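Local coordinates for protein glucosamine kinase (PDB 6HWK) that phosphorylates D-glucosamine to D-glucosamine 6-phosphate with ATP and magnesium, and acts more weakly on glucose, at residues Asp338-Thr343 / Arg396-Leu401. Residues are numbered along the deposited sequence; the frame is centred on the assembly and turned at random.
Sequences DVVGMT and RLLTPL
V340 meets L398 and L401 in a small helix-to-helix contact, apolar in its side chains, of the helical part of the kinase, where the early turns of helix 335-356 rest against the first turn of helix 398-416. No hydrogen bond links the two segments, which bury 176 Å² between them, and V340 supplies the largest share. The backbones come closest at V340 and L398, whose CA atoms are 6.3 Å apart, and the side chain of V340 fits against two residues one turn apart on the other helix. CG1 of V340 lies 3.7 Å from both CD2 and the backbone O of L398 and also brushes CB of L401 (3.9 Å), while CG2 of V340 packs 3.6 Å from CB of L401, the side chains of V340 and L401 meeting at about a right angle. With CG1 anti to the carbonyl carbon (chi1 of V340 -57°), that methyl is turned toward L398, while CG2, between the backbone N and the carbonyl carbon, lies over L401. L398 reaches across with its CD2 methyl, which also touches CG1 of V339 at 4.1 Å; from L401 it is the root of the side chain, rather than its tip, that meets the valine. The V339 carbonyl oxygen takes two donors from T343, the backbone N and the hydroxyl OG1 (2.9 Å). The side chain of V340 lies about 10 Å from that of E409, which binds D-glucosamine and belongs to helix 398-416, and about 11 Å from that of D300, which also binds D-glucosamine. D338 ties the start of helix 335-356 to the loop before D300 by bonding the backbone N of H298 and G299. Helix 362-386 adjoins V339 and T343 through L377, Y380 and F376, and helix 212-233 packs on D338 and M342.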
loop_
_atom_site.group_PDB
_atom_site.type_symbol
_atom_site.label_atom_id
_atom_site.label_comp_id
_atom_site.label_asym_id
_atom_site.label_seq_id
_atom_site.Cartn_x
_atom_site.Cartn_y
_atom_site.Cartn_z
ATOM N N ASP D 338 -4.598 23.668 9.547
ATOM C CA ASP D 338 -3.344 23.802 8.814
ATOM C C ASP D 338 -2.507 22.535 8.907
ATOM O O ASP D 338 -1.769 22.209 7.968
ATOM C CB ASP D 338 -2.547 24.996 9.339
ATOM C CG ASP D 338 -3.234 26.321 9.077
ATOM O OD1 ASP D 338 -4.210 26.345 8.299
ATOM O OD2 ASP D 338 -2.797 27.339 9.653
ATOM N N VAL D 339 -2.610 21.810 10.022
ATOM C CA VAL D 339 -1.809 20.605 10.207
ATOM C C VAL D 339 -2.260 19.513 9.247
ATOM O O VAL D 339 -1.442 18.901 8.550
ATOM C CB VAL D 339 -1.880 20.139 11.672
ATOM C CG1 VAL D 339 -1.089 18.854 11.858
ATOM C CG2 VAL D 339 -1.364 21.230 12.598
ATOM N N VAL D 340 -3.570 19.249 9.191
ATOM C CA VAL D 340 -4.075 18.256 8.252
ATOM C C VAL D 340 -3.924 18.725 6.814
ATOM O O VAL D 340 -3.869 17.897 5.898
ATOM C CB VAL D 340 -5.545 17.895 8.551
ATOM C CG1 VAL D 340 -5.689 17.393 9.979
ATOM C CG2 VAL D 340 -6.456 19.085 8.297
ATOM N N GLY D 341 -3.853 20.037 6.585
ATOM C CA GLY D 341 -3.593 20.523 5.240
ATOM C C GLY D 341 -2.205 20.156 4.751
ATOM O O GLY D 341 -2.035 19.714 3.611
ATOM N N MET D 342 -1.196 20.319 5.608
ATOM C CA MET D 342 0.170 19.999 5.213
ATOM C C MET D 342 0.413 18.495 5.188
ATOM O O MET D 342 1.047 17.984 4.257
ATOM C CB MET D 342 1.164 20.683 6.153
ATOM C CG MET D 342 2.620 20.445 5.791
ATOM S SD MET D 342 3.077 21.153 4.197
ATOM C CE MET D 342 2.773 22.894 4.487
ATOM N N THR D 343 -0.077 17.769 6.198
ATOM C CA THR D 343 0.155 16.328 6.242
ATOM C C THR D 343 -0.558 15.606 5.105
ATOM O O THR D 343 -0.096 14.549 4.662
ATOM C CB THR D 343 -0.284 15.755 7.590
ATOM O OG1 THR D 343 -1.655 16.091 7.835
ATOM C CG2 THR D 343 0.579 16.310 8.710
ATOM N N ARG D 396 -7.587 15.439 18.383
ATOM C CA ARG D 396 -8.827 14.731 18.090
ATOM C C ARG D 396 -9.436 15.173 16.766
ATOM O O ARG D 396 -10.299 14.471 16.228
ATOM C CB ARG D 396 -9.834 14.938 19.222
ATOM C CG ARG D 396 -9.346 14.466 20.578
ATOM C CD ARG D 396 -10.375 14.754 21.654
ATOM N NE ARG D 396 -10.699 16.176 21.726
ATOM C CZ ARG D 396 -11.608 16.693 22.545
ATOM N NH1 ARG D 396 -12.289 15.906 23.366
ATOM N NH2 ARG D 396 -11.837 17.999 22.543
ATOM N N LEU D 397 -9.011 16.320 16.236
ATOM C CA LEU D 397 -9.470 16.794 14.940
ATOM C C LEU D 397 -8.698 16.187 13.778
ATOM O O LEU D 397 -9.121 16.346 12.629
ATOM C CB LEU D 397 -9.365 18.320 14.876
ATOM C CG LEU D 397 -10.386 19.127 15.677
ATOM C CD1 LEU D 397 -9.773 20.428 16.163
ATOM C CD2 LEU D 397 -11.608 19.407 14.823
ATOM N N LEU D 398 -7.587 15.496 14.049
ATOM C CA LEU D 398 -6.736 14.996 12.973
ATOM C C LEU D 398 -7.497 14.050 12.053
ATOM O O LEU D 398 -7.484 14.216 10.828
ATOM C CB LEU D 398 -5.505 14.301 13.556
ATOM C CG LEU D 398 -4.415 15.219 14.111
ATOM C CD1 LEU D 398 -3.268 14.401 14.678
ATOM C CD2 LEU D 398 -3.923 16.166 13.027
ATOM N N THR D 399 -8.173 13.049 12.628
ATOM C CA THR D 399 -8.873 12.076 11.792
ATOM C C THR D 399 -10.045 12.694 11.035
ATOM O O THR D 399 -10.122 12.508 9.808
ATOM C CB THR D 399 -9.306 10.874 12.637
ATOM O OG1 THR D 399 -8.165 10.311 13.296
ATOM C CG2 THR D 399 -9.943 9.814 11.756
ATOM N N PRO D 400 -10.972 13.430 11.666
ATOM C CA PRO D 400 -12.103 13.962 10.883
ATOM C C PRO D 400 -11.686 14.982 9.838
ATOM O O PRO D 400 -12.223 14.970 8.723
ATOM C CB PRO D 400 -13.013 14.584 11.953
ATOM C CG PRO D 400 -12.592 13.953 13.238
ATOM C CD PRO D 400 -11.122 13.746 13.099
ATOM N N LEU D 401 -10.743 15.869 10.164
ATOM C CA LEU D 401 -10.339 16.887 9.201
ATOM C C LEU D 401 -9.531 16.294 8.053
ATOM O O LEU D 401 -9.545 16.838 6.943
ATOM C CB LEU D 401 -9.543 17.990 9.900
ATOM C CG LEU D 401 -10.285 18.798 10.968
ATOM C CD1 LEU D 401 -9.408 19.927 11.490
ATOM C CD2 LEU D 401 -11.603 19.337 10.434
#